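Local coordinates for protein 4-alpha-glucanotransferase (Corynebacterium glutamicum, PDB 5B68) that is an amylomaltase, an enzyme of the TIM-barrel class that also carries an N-terminal beta-sandwich domain, at residues 34-37 and 38-42; 269-272 and 273-277; 432-435 and 436-439; 689-693 and 694-698. All coordinates share one frame; numbering follows the deposited sequence.

Contact 1: 34-37 and 38-42; sequences TLVK and ILRAL
The flat groups joining Thr34-Lys37 to Ile38-Ala41 are backbone peptides, each carbonyl oxygen taking an N-H from one turn later in the alpha-helix of residues 32-41. The donors are tilted 21° to 29° from the carbonyl planes. Ile38 N stands 2.9 Å from Thr34 O, and the same spacing separates Ala41 N from Lys37 O. The flat side-chain group, the Arg40 guanidinium, makes a weak hydrogen bond from NH2 to Leu46 O, and the Arg40 side chain touches Thr48 and Asn50.

Side chains of the later turn lean back over these carbonyls. With CG1 turned beside its own backbone N (chi1 -63°), Ile38 brings that carbon to 3.2 Å from Thr34 O. Leu39 does likewise, its CG lying 3.2 Å from Leu35 O. Contact between the side chains themselves is looser: Thr34 and Ile38 run alongside each other with CG2 and CG1 4.1 Å apart, and Val36 CG1 rests 3.9 Å from Arg40 CD.

Around the helix, Leu35, Val36 and Leu39 pack on helix 5-13, whereas Ile38 reaches Val470 and Ile483 of the antiparallel sheet, wedging the helix between these two elements. The polar ends turn elsewhere: Thr34 OG1 hydrogen-bonds Thr479 O, and Lys37 NZ forms a salt bridge with Asp33.

Leu42, the first residue to leave helical angles, still bonds backward, its N 3.0 Å from Ile38 O.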
loop_
_atom_site.group_PDB
_atom_site.type_symbol
_atom_site.label_atom_id
_atom_site.label_comp_id
_atom_site.label_asym_id
_atom_site.label_seq_id
_atom_site.Cartn_x
_atom_site.Cartn_y
_atom_site.Cartn_z
ATOM N N THR A 34 25.132 -11.630 -8.788
ATOM C CA THR A 34 23.832 -10.976 -8.521
ATOM C C THR A 34 23.178 -10.576 -9.867
ATOM O O THR A 34 21.985 -10.756 -10.050
ATOM C CB THR A 34 24.012 -9.764 -7.594
ATOM O OG1 THR A 34 24.312 -10.245 -6.258
ATOM C CG2 THR A 34 22.730 -8.873 -7.628
ATOM N N LEU A 35 23.962 -10.011 -10.776
ATOM C CA LEU A 35 23.399 -9.612 -12.054
ATOM C C LEU A 35 22.785 -10.814 -12.767
ATOM O O LEU A 35 21.667 -10.749 -13.256
ATOM C CB LEU A 35 24.445 -8.964 -12.935
ATOM C CG LEU A 35 24.930 -7.574 -12.459
ATOM C CD1 LEU A 35 26.046 -7.075 -13.377
ATOM C CD2 LEU A 35 23.822 -6.513 -12.276
ATOM N N VAL A 36 23.552 -11.882 -12.848
ATOM C CA VAL A 36 23.080 -13.088 -13.493
ATOM C C VAL A 36 21.836 -13.613 -12.822
ATOM O O VAL A 36 20.891 -14.037 -13.529
ATOM C CB VAL A 36 24.232 -14.153 -13.560
ATOM C CG1 VAL A 36 23.723 -15.487 -14.014
ATOM C CG2 VAL A 36 25.356 -13.669 -14.475
ATOM N N LYS A 37 21.803 -13.664 -11.491
ATOM C CA LYS A 37 20.639 -14.278 -10.812
ATOM C C LYS A 37 19.373 -13.395 -10.957
ATOM O O LYS A 37 18.288 -13.899 -11.101
ATOM C CB LYS A 37 20.910 -14.507 -9.329
ATOM C CG LYS A 37 21.834 -15.692 -9.159
ATOM C CD LYS A 37 22.370 -15.797 -7.750
ATOM C CE LYS A 37 22.992 -17.181 -7.559
ATOM N NZ LYS A 37 23.867 -17.129 -6.332
ATOM N N ILE A 38 19.547 -12.089 -10.952
ATOM C CA ILE A 38 18.397 -11.192 -11.141
ATOM C C ILE A 38 17.956 -11.256 -12.607
ATOM O O ILE A 38 16.783 -11.363 -12.851
ATOM C CB ILE A 38 18.711 -9.747 -10.721
ATOM C CG1 ILE A 38 19.024 -9.734 -9.221
ATOM C CG2 ILE A 38 17.508 -8.809 -11.022
ATOM C CD1 ILE A 38 17.945 -10.327 -8.371
ATOM N N LEU A 39 18.882 -11.289 -13.554
ATOM C CA LEU A 39 18.484 -11.488 -14.973
ATOM C C LEU A 39 17.701 -12.784 -15.190
ATOM O O LEU A 39 16.684 -12.796 -15.859
ATOM C CB LEU A 39 19.691 -11.414 -15.870
ATOM C CG LEU A 39 20.218 -9.985 -15.994
ATOM C CD1 LEU A 39 21.639 -9.945 -16.560
ATOM C CD2 LEU A 39 19.350 -9.155 -16.924
ATOM N N ARG A 40 18.157 -13.855 -14.573
ATOM C CA ARG A 40 17.448 -15.138 -14.642
ATOM C C ARG A 40 16.079 -15.101 -13.972
ATOM O O ARG A 40 15.085 -15.616 -14.564
ATOM C CB ARG A 40 18.320 -16.231 -14.039
ATOM C CG ARG A 40 19.503 -16.658 -14.909
ATOM C CD ARG A 40 20.455 -17.667 -14.212
ATOM N NE ARG A 40 19.731 -18.795 -13.644
ATOM C CZ ARG A 40 19.050 -19.722 -14.336
ATOM N NH1 ARG A 40 18.424 -20.690 -13.666
ATOM N NH2 ARG A 40 18.957 -19.713 -15.672
ATOM N N ALA A 41 15.986 -14.370 -12.837
ATOM C CA ALA A 41 14.688 -14.144 -12.186
ATOM C C ALA A 41 13.729 -13.384 -13.116
ATOM O O ALA A 41 12.519 -13.548 -13.064
ATOM C CB ALA A 41 14.915 -13.405 -10.871
ATOM N N LEU A 42 14.281 -12.555 -13.995
ATOM C CA LEU A 42 13.448 -11.838 -15.008
ATOM C C LEU A 42 13.194 -12.677 -16.236
ATOM O O LEU A 42 12.643 -12.170 -17.220
ATOM C CB LEU A 42 14.142 -10.523 -15.376
ATOM C CG LEU A 42 14.228 -9.493 -14.267
ATOM C CD1 LEU A 42 15.024 -8.304 -14.784
ATOM C CD2 LEU A 42 12.892 -9.100 -13.652
#

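Contact 2: 269-272 and 273-277; sequences EMAA and EFRER
Ala271 and Arg275 form the close-packed side of this alpha-helical turn in helix 261-277. The Ala271 methyl sits over the centre of one guanidinium face, CB 3.6 Å from Arg275 CZ. An extended chain from CG to NE carries the arginine back along the helix, passing Ala271 O with CG at 3.2 Å. That oxygen also takes the Arg275 N-H, at 2.8 Å between Arg275 N and Ala271 O. Outside the turn, Leu191 O binds NE and Glu251 pairs with NH2, which probably fixes the rotation of the plane under the methyl.

On the solvent side the grip slackens. Glu276 N is 3.2 Å from Ala272 O, and Glu273 N reaches Glu269 O at 3.3 Å from well above the carbonyl plane, 37° out of it; all four of these residues are exposed.

Phe274 belongs to a third flank, facing helix 286-301 together with Met270. Its CD2 comes within 3.3 Å of Met270 O, an oblique approach. Arg277, which also pairs with Asp288, meets the ring at its edge: Phe274 CD1 lies 3.5 Å above the plane of the Arg277 guanidinium, over its centre.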
loop_
_atom_site.group_PDB
_atom_site.type_symbol
_atom_site.label_atom_id
_atom_site.label_comp_id
_atom_site.label_asym_id
_atom_site.label_seq_id
_atom_site.Cartn_x
_atom_site.Cartn_y
_atom_site.Cartn_z
ATOM N N GLU A 269 -23.435 -16.223 22.273
ATOM C CA GLU A 269 -22.545 -16.793 23.277
ATOM C C GLU A 269 -21.088 -16.703 22.851
ATOM O O GLU A 269 -20.194 -16.391 23.671
ATOM C CB GLU A 269 -22.907 -18.266 23.578
ATOM C CG GLU A 269 -23.870 -18.468 24.747
ATOM C CD GLU A 269 -25.134 -17.608 24.717
ATOM O OE1 GLU A 269 -26.236 -18.190 24.512
ATOM O OE2 GLU A 269 -25.039 -16.368 24.935
ATOM N N MET A 270 -20.830 -17.011 21.595
ATOM C CA MET A 270 -19.480 -16.791 21.059
ATOM C C MET A 270 -19.154 -15.285 21.160
ATOM O O MET A 270 -18.078 -14.890 21.657
ATOM C CB MET A 270 -19.374 -17.283 19.593
ATOM C CG MET A 270 -19.225 -18.768 19.440
ATOM S SD MET A 270 -18.350 -19.212 17.892
ATOM C CE MET A 270 -19.632 -18.713 16.739
ATOM N N ALA A 271 -20.118 -14.454 20.748
ATOM C CA ALA A 271 -19.926 -12.983 20.655
ATOM C C ALA A 271 -19.602 -12.423 22.041
ATOM O O ALA A 271 -18.556 -11.824 22.236
ATOM C CB ALA A 271 -21.176 -12.294 20.106
ATOM N N ALA A 272 -20.483 -12.702 23.007
ATOM C CA ALA A 272 -20.237 -12.365 24.409
ATOM C C ALA A 272 -18.813 -12.715 24.907
ATOM O O ALA A 272 -18.202 -11.897 25.613
ATOM C CB ALA A 272 -21.284 -13.015 25.274
ATOM N N GLU A 273 -18.253 -13.871 24.548
ATOM C CA GLU A 273 -16.878 -14.186 24.996
ATOM C C GLU A 273 -15.809 -13.297 24.350
ATOM O O GLU A 273 -14.748 -12.955 25.006
ATOM C CB GLU A 273 -16.479 -15.671 24.791
ATOM C CG GLU A 273 -14.942 -15.885 24.941
ATOM C CD GLU A 273 -14.469 -17.337 24.893
ATOM O OE1 GLU A 273 -13.335 -17.558 24.378
ATOM O OE2 GLU A 273 -15.211 -18.239 25.374
ATOM N N PHE A 274 -15.988 -12.990 23.046
ATOM C CA PHE A 274 -14.951 -12.204 22.357
ATOM C C PHE A 274 -15.100 -10.772 22.887
ATOM O O PHE A 274 -14.101 -10.088 23.121
ATOM C CB PHE A 274 -15.062 -12.306 20.808
ATOM C CG PHE A 274 -14.635 -13.659 20.283
ATOM C CD1 PHE A 274 -13.357 -14.164 20.561
ATOM C CD2 PHE A 274 -15.526 -14.444 19.559
ATOM C CE1 PHE A 274 -12.979 -15.443 20.118
ATOM C CE2 PHE A 274 -15.161 -15.706 19.127
ATOM C CZ PHE A 274 -13.905 -16.212 19.423
ATOM N N ARG A 275 -16.340 -10.361 23.099
ATOM C CA ARG A 275 -16.643 -9.010 23.606
ATOM C C ARG A 275 -16.016 -8.695 24.989
ATOM O O ARG A 275 -15.671 -7.570 25.267
ATOM C CB ARG A 275 -18.153 -8.841 23.706
ATOM C CG ARG A 275 -18.779 -8.666 22.349
ATOM C CD ARG A 275 -20.283 -8.681 22.357
ATOM N NE ARG A 275 -20.739 -8.552 20.971
ATOM C CZ ARG A 275 -21.965 -8.762 20.525
ATOM N NH1 ARG A 275 -22.967 -9.111 21.338
ATOM N NH2 ARG A 275 -22.205 -8.590 19.240
ATOM N N GLU A 276 -15.866 -9.686 25.847
ATOM C CA GLU A 276 -15.131 -9.481 27.085
ATOM C C GLU A 276 -13.689 -8.995 26.831
ATOM O O GLU A 276 -13.135 -8.179 27.588
ATOM C CB GLU A 276 -15.092 -10.810 27.910
ATOM C CG GLU A 276 -16.437 -11.186 28.532
ATOM C CD GLU A 276 -16.960 -10.149 29.550
ATOM O OE1 GLU A 276 -16.145 -9.534 30.305
ATOM O OE2 GLU A 276 -18.198 -9.933 29.595
ATOM N N ARG A 277 -13.048 -9.491 25.756
ATOM C CA ARG A 277 -11.706 -9.079 25.416
ATOM C C ARG A 277 -11.625 -7.568 25.158
ATOM O O ARG A 277 -10.623 -6.953 25.472
ATOM C CB ARG A 277 -11.147 -9.853 24.201
ATOM C CG ARG A 277 -11.250 -11.376 24.379
ATOM C CD ARG A 277 -10.383 -12.062 23.346
ATOM N NE ARG A 277 -10.666 -13.493 23.364
ATOM C CZ ARG A 277 -10.332 -14.343 22.390
ATOM N NH1 ARG A 277 -9.664 -13.936 21.292
ATOM N NH2 ARG A 277 -10.670 -15.629 22.530
#

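Contact 3: 432-435 and 436-439; sequences PVRL and AEEG
Glu437 folds back over Val433 and Arg434 as its chain runs outward, passing between the two and sending one carboxylate branch to each. CB stands 3.6 Å from Arg434 O. Because chi1 is -69°, CG is turned beside the residue's own backbone N and lies over the preceding turn, 3.3 Å from Val433 O. The chain then stays extended and slants across the valine, with CD beside Val433 CG1 and OE2 3.7 Å from that same Val433 CG1. On the other branch, OE1 is 3.9 Å from Arg434 CG, touching the aliphatic part of the arginine. The guanidinium itself stays apart: Arg434 NE and Glu437 OE1 are 5.1 Å from each other, so the opposite charges probably attract without a direct bridge. The partner that holds the carboxylate is Arg71, whose NH1 makes a salt bridge with OE2.

Beneath the side chain the backbone of the turn is bonded as well. Glu437 N bonds Val433 O at 2.8 Å. One residue on, Glu438 N reaches Arg434 O at 3.0 Å, with only a weak additional bond to Leu435 O.

Glu438 then leaves the helical range, which lets Gly439 N bond Ala436 O at 2.9 Å. The positive phi of Gly439, 71°, next turns Tyr440 N back to Leu435 O. The nested pair, with Gly439 at C-prime, defines a Schellman motif terminating the short helix 434-437.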
loop_
_atom_site.group_PDB
_atom_site.type_symbol
_atom_site.label_atom_id
_atom_site.label_comp_id
_atom_site.label_asym_id
_atom_site.label_seq_id
_atom_site.Cartn_x
_atom_site.Cartn_y
_atom_site.Cartn_z
ATOM N N PRO A 432 8.950 -6.095 -14.437
ATOM C CA PRO A 432 8.766 -4.819 -15.124
ATOM C C PRO A 432 8.237 -4.873 -16.566
ATOM O O PRO A 432 7.558 -3.914 -16.975
ATOM C CB PRO A 432 10.138 -4.197 -15.140
ATOM C CG PRO A 432 10.908 -4.900 -14.040
ATOM C CD PRO A 432 10.275 -6.239 -13.826
ATOM N N VAL A 433 8.647 -5.863 -17.348
ATOM C CA VAL A 433 8.119 -6.018 -18.729
ATOM C C VAL A 433 6.811 -6.719 -18.811
ATOM O O VAL A 433 5.894 -6.295 -19.542
ATOM C CB VAL A 433 9.161 -6.704 -19.676
ATOM C CG1 VAL A 433 8.622 -6.880 -21.098
ATOM C CG2 VAL A 433 10.465 -5.922 -19.659
ATOM N N ARG A 434 6.669 -7.868 -18.162
ATOM C CA ARG A 434 5.456 -8.642 -18.276
ATOM C C ARG A 434 4.243 -7.924 -17.714
ATOM O O ARG A 434 3.159 -8.034 -18.260
ATOM C CB ARG A 434 5.603 -10.022 -17.620
ATOM C CG ARG A 434 6.663 -10.853 -18.311
ATOM C CD ARG A 434 6.851 -12.171 -17.642
ATOM N NE ARG A 434 7.853 -12.855 -18.456
ATOM C CZ ARG A 434 8.695 -13.807 -18.048
ATOM N NH1 ARG A 434 8.668 -14.267 -16.805
ATOM N NH2 ARG A 434 9.574 -14.306 -18.923
ATOM N N LEU A 435 4.414 -7.125 -16.662
ATOM C CA LEU A 435 3.318 -6.339 -16.157
ATOM C C LEU A 435 2.867 -5.384 -17.285
ATOM O O LEU A 435 1.716 -5.194 -17.461
ATOM C CB LEU A 435 3.722 -5.521 -14.909
ATOM C CG LEU A 435 2.578 -4.688 -14.295
ATOM C CD1 LEU A 435 1.337 -5.446 -13.920
ATOM C CD2 LEU A 435 3.096 -3.886 -13.157
ATOM N N ALA A 436 3.820 -4.779 -17.999
ATOM C CA ALA A 436 3.507 -3.839 -19.079
ATOM C C ALA A 436 2.851 -4.575 -20.283
ATOM O O ALA A 436 1.943 -3.991 -20.979
ATOM C CB ALA A 436 4.757 -3.088 -19.466
ATOM N N GLU A 437 3.277 -5.798 -20.536
ATOM C CA GLU A 437 2.704 -6.635 -21.588
ATOM C C GLU A 437 1.259 -6.963 -21.303
ATOM O O GLU A 437 0.488 -7.187 -22.204
ATOM C CB GLU A 437 3.505 -7.907 -21.802
ATOM C CG GLU A 437 4.853 -7.632 -22.410
ATOM C CD GLU A 437 5.686 -8.876 -22.600
ATOM O OE1 GLU A 437 5.490 -9.844 -21.873
ATOM O OE2 GLU A 437 6.537 -8.874 -23.483
ATOM N N GLU A 438 0.926 -7.022 -20.026
ATOM C CA GLU A 438 -0.430 -7.282 -19.599
ATOM C C GLU A 438 -1.211 -5.986 -19.443
ATOM O O GLU A 438 -2.252 -5.976 -18.875
ATOM C CB GLU A 438 -0.472 -8.072 -18.305
ATOM C CG GLU A 438 -0.028 -9.497 -18.472
ATOM C CD GLU A 438 -0.937 -10.301 -19.369
ATOM O OE1 GLU A 438 -2.159 -10.204 -19.258
ATOM O OE2 GLU A 438 -0.411 -11.047 -20.178
ATOM N N GLY A 439 -0.652 -4.888 -19.910
ATOM C CA GLY A 439 -1.381 -3.640 -19.940
ATOM C C GLY A 439 -1.611 -3.026 -18.580
ATOM O O GLY A 439 -2.474 -2.228 -18.401
#

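Contact 4: 689-693 and 694-698; sequences SLREN and ELYHR
Leu690 begins the fold-back of a loop onto the first turn of helix 694-702, whose N-cap position is held by Asn693. Its carbonyl carbon lies over one face of the Tyr696 ring, and Leu690 O approaches Tyr696 CB to 3.2 Å. The ring is brought there by a CG set opposite the backbone N of Tyr696, chi1 173°.

Arg691 engages two aromatic residues. Its CG meets Tyr696 CE1 obliquely at 3.7 Å, while its carbonyl accepts the N-H of the His697 imidazole, with Arg691 O and His697 NE2 2.6 Å apart. The N-H...O angle of 156° makes the bond fairly straight. A bend about the CG-CD bond (chi3) turns a guanidinium face to His697 CE1, which is offset toward the rim, the two planes 84° apart. Asp211 takes both the Arg691 NE and the Tyr696 OH, tying the pair to the segment beyond helix 198-209.

Asn693 contributes through its backbone, not through a side-chain cap: Asn693 O is 3.4 Å from His697 CD2. Arg691 O meets the imidazole at its edge, close to the ring plane, and Tyr696 CD1 covers one of its faces, 3.9 Å above the plane.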
loop_
_atom_site.group_PDB
_atom_site.type_symbol
_atom_site.label_atom_id
_atom_site.label_comp_id
_atom_site.label_asym_id
_atom_site.label_seq_id
_atom_site.Cartn_x
_atom_site.Cartn_y
_atom_site.Cartn_z
ATOM N N SER A 689 -16.521 5.416 24.399
ATOM C CA SER A 689 -15.983 6.245 25.435
ATOM C C SER A 689 -15.062 7.298 24.974
ATOM O O SER A 689 -14.504 8.002 25.832
ATOM C CB SER A 689 -15.121 5.402 26.343
ATOM O OG SER A 689 -15.934 4.457 26.933
ATOM N N LEU A 690 -14.736 7.344 23.679
ATOM C CA LEU A 690 -13.656 8.236 23.260
ATOM C C LEU A 690 -13.857 9.674 23.643
ATOM O O LEU A 690 -12.896 10.365 24.076
ATOM C CB LEU A 690 -13.484 8.190 21.734
ATOM C CG LEU A 690 -12.609 7.024 21.257
ATOM C CD1 LEU A 690 -12.736 6.884 19.735
ATOM C CD2 LEU A 690 -11.139 7.260 21.534
ATOM N N ARG A 691 -15.054 10.148 23.405
ATOM C CA ARG A 691 -15.393 11.528 23.626
ATOM C C ARG A 691 -15.779 11.823 25.078
ATOM O O ARG A 691 -16.131 12.932 25.351
ATOM C CB ARG A 691 -16.501 11.983 22.666
ATOM C CG ARG A 691 -15.996 11.919 21.249
ATOM C CD ARG A 691 -16.966 12.432 20.205
ATOM N NE ARG A 691 -16.939 13.875 20.138
ATOM C CZ ARG A 691 -17.815 14.650 20.761
ATOM N NH1 ARG A 691 -18.820 14.112 21.491
ATOM N NH2 ARG A 691 -17.688 15.979 20.643
ATOM N N GLU A 692 -15.687 10.836 25.988
ATOM C CA GLU A 692 -15.903 11.035 27.399
ATOM C C GLU A 692 -14.601 11.458 28.044
ATOM O O GLU A 692 -14.636 11.882 29.162
ATOM C CB GLU A 692 -16.408 9.736 28.084
ATOM C CG GLU A 692 -17.809 9.351 27.661
ATOM C CD GLU A 692 -18.229 7.945 28.092
ATOM O OE1 GLU A 692 -17.376 7.116 28.521
ATOM O OE2 GLU A 692 -19.438 7.659 27.970
ATOM N N ASN A 693 -13.437 11.297 27.410
ATOM C CA ASN A 693 -12.188 11.580 28.155
ATOM C C ASN A 693 -11.735 12.965 27.770
ATOM O O ASN A 693 -11.804 13.331 26.602
ATOM C CB ASN A 693 -11.016 10.626 27.901
ATOM C CG ASN A 693 -11.434 9.253 27.437
ATOM O OD1 ASN A 693 -11.995 8.450 28.198
ATOM N ND2 ASN A 693 -11.138 8.959 26.169
ATOM N N GLU A 694 -11.282 13.727 28.756
ATOM C CA GLU A 694 -10.832 15.085 28.537
ATOM C C GLU A 694 -9.597 15.168 27.620
ATOM O O GLU A 694 -9.505 16.137 26.824
ATOM C CB GLU A 694 -10.553 15.792 29.895
ATOM C CG GLU A 694 -10.282 17.310 29.801
ATOM C CD GLU A 694 -9.861 17.971 31.147
ATOM O OE1 GLU A 694 -9.046 17.373 31.930
ATOM O OE2 GLU A 694 -10.331 19.117 31.420
ATOM N N LEU A 695 -8.674 14.188 27.716
ATOM C CA LEU A 695 -7.463 14.156 26.842
ATOM C C LEU A 695 -7.835 14.165 25.340
ATOM O O LEU A 695 -7.307 14.966 24.584
ATOM C CB LEU A 695 -6.507 12.993 27.181
ATOM C CG LEU A 695 -5.228 12.930 26.312
ATOM C CD1 LEU A 695 -4.477 14.275 26.427
ATOM C CD2 LEU A 695 -4.284 11.789 26.694
ATOM N N TYR A 696 -8.814 13.353 24.951
ATOM C CA TYR A 696 -9.321 13.358 23.562
ATOM C C TYR A 696 -9.686 14.765 23.071
ATOM O O TYR A 696 -9.267 15.186 22.006
ATOM C CB TYR A 696 -10.542 12.415 23.443
ATOM C CG TYR A 696 -11.196 12.502 22.119
ATOM C CD1 TYR A 696 -12.138 13.454 21.885
ATOM C CD2 TYR A 696 -10.809 11.703 21.061
ATOM C CE1 TYR A 696 -12.744 13.591 20.675
ATOM C CE2 TYR A 696 -11.401 11.846 19.836
ATOM C CZ TYR A 696 -12.347 12.797 19.634
ATOM O OH TYR A 696 -12.954 12.977 18.419
ATOM N N HIS A 697 -10.479 15.485 23.873
ATOM C CA HIS A 697 -10.971 16.800 23.530
ATOM C C HIS A 697 -9.823 17.777 23.522
ATOM O O HIS A 697 -9.796 18.666 22.661
ATOM C CB HIS A 697 -12.054 17.261 24.525
ATOM C CG HIS A 697 -13.329 16.512 24.358
ATOM N ND1 HIS A 697 -14.108 16.664 23.243
ATOM C CD2 HIS A 697 -13.876 15.494 25.070
ATOM C CE1 HIS A 697 -15.138 15.837 23.308
ATOM N NE2 HIS A 697 -15.021 15.121 24.411
ATOM N N ARG A 698 -8.896 17.660 24.472
ATOM C CA ARG A 698 -7.710 18.582 24.439
ATOM C C ARG A 698 -6.872 18.437 23.101
ATOM O O ARG A 698 -6.444 19.422 22.425
ATOM C CB ARG A 698 -6.849 18.347 25.654
ATOM C CG ARG A 698 -7.526 18.757 26.966
ATOM C CD ARG A 698 -6.686 18.441 28.193
ATOM N NE ARG A 698 -5.611 19.382 28.308
ATOM C CZ ARG A 698 -4.821 19.588 29.368
ATOM N NH1 ARG A 698 -3.845 20.486 29.262
ATOM N NH2 ARG A 698 -5.009 18.974 30.527
#

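In the fold
The four contacts follow one another along the chain and fall into two distant groups. Contacts 1 and 3 have centres 18 Å apart and touch directly: Leu42 CD2 packs 3.9 Å from Pro432 CD, so the end of N-terminal helix 32-41 meets the approach to helix 434-437. Contacts 2 and 4 have centres 26 Å apart and nearest atoms about 12 Å apart, so the two do not meet. Contact 3 lies across the chain's centre from both, and contact 1 from contact 4. The centre of contact 1 is 52 Å from that of contact 2 and 55 Å from that of contact 4. All are single-helix turns or helix ends in a chain whose parallel eight-stranded sheet is of the TIM-barrel class.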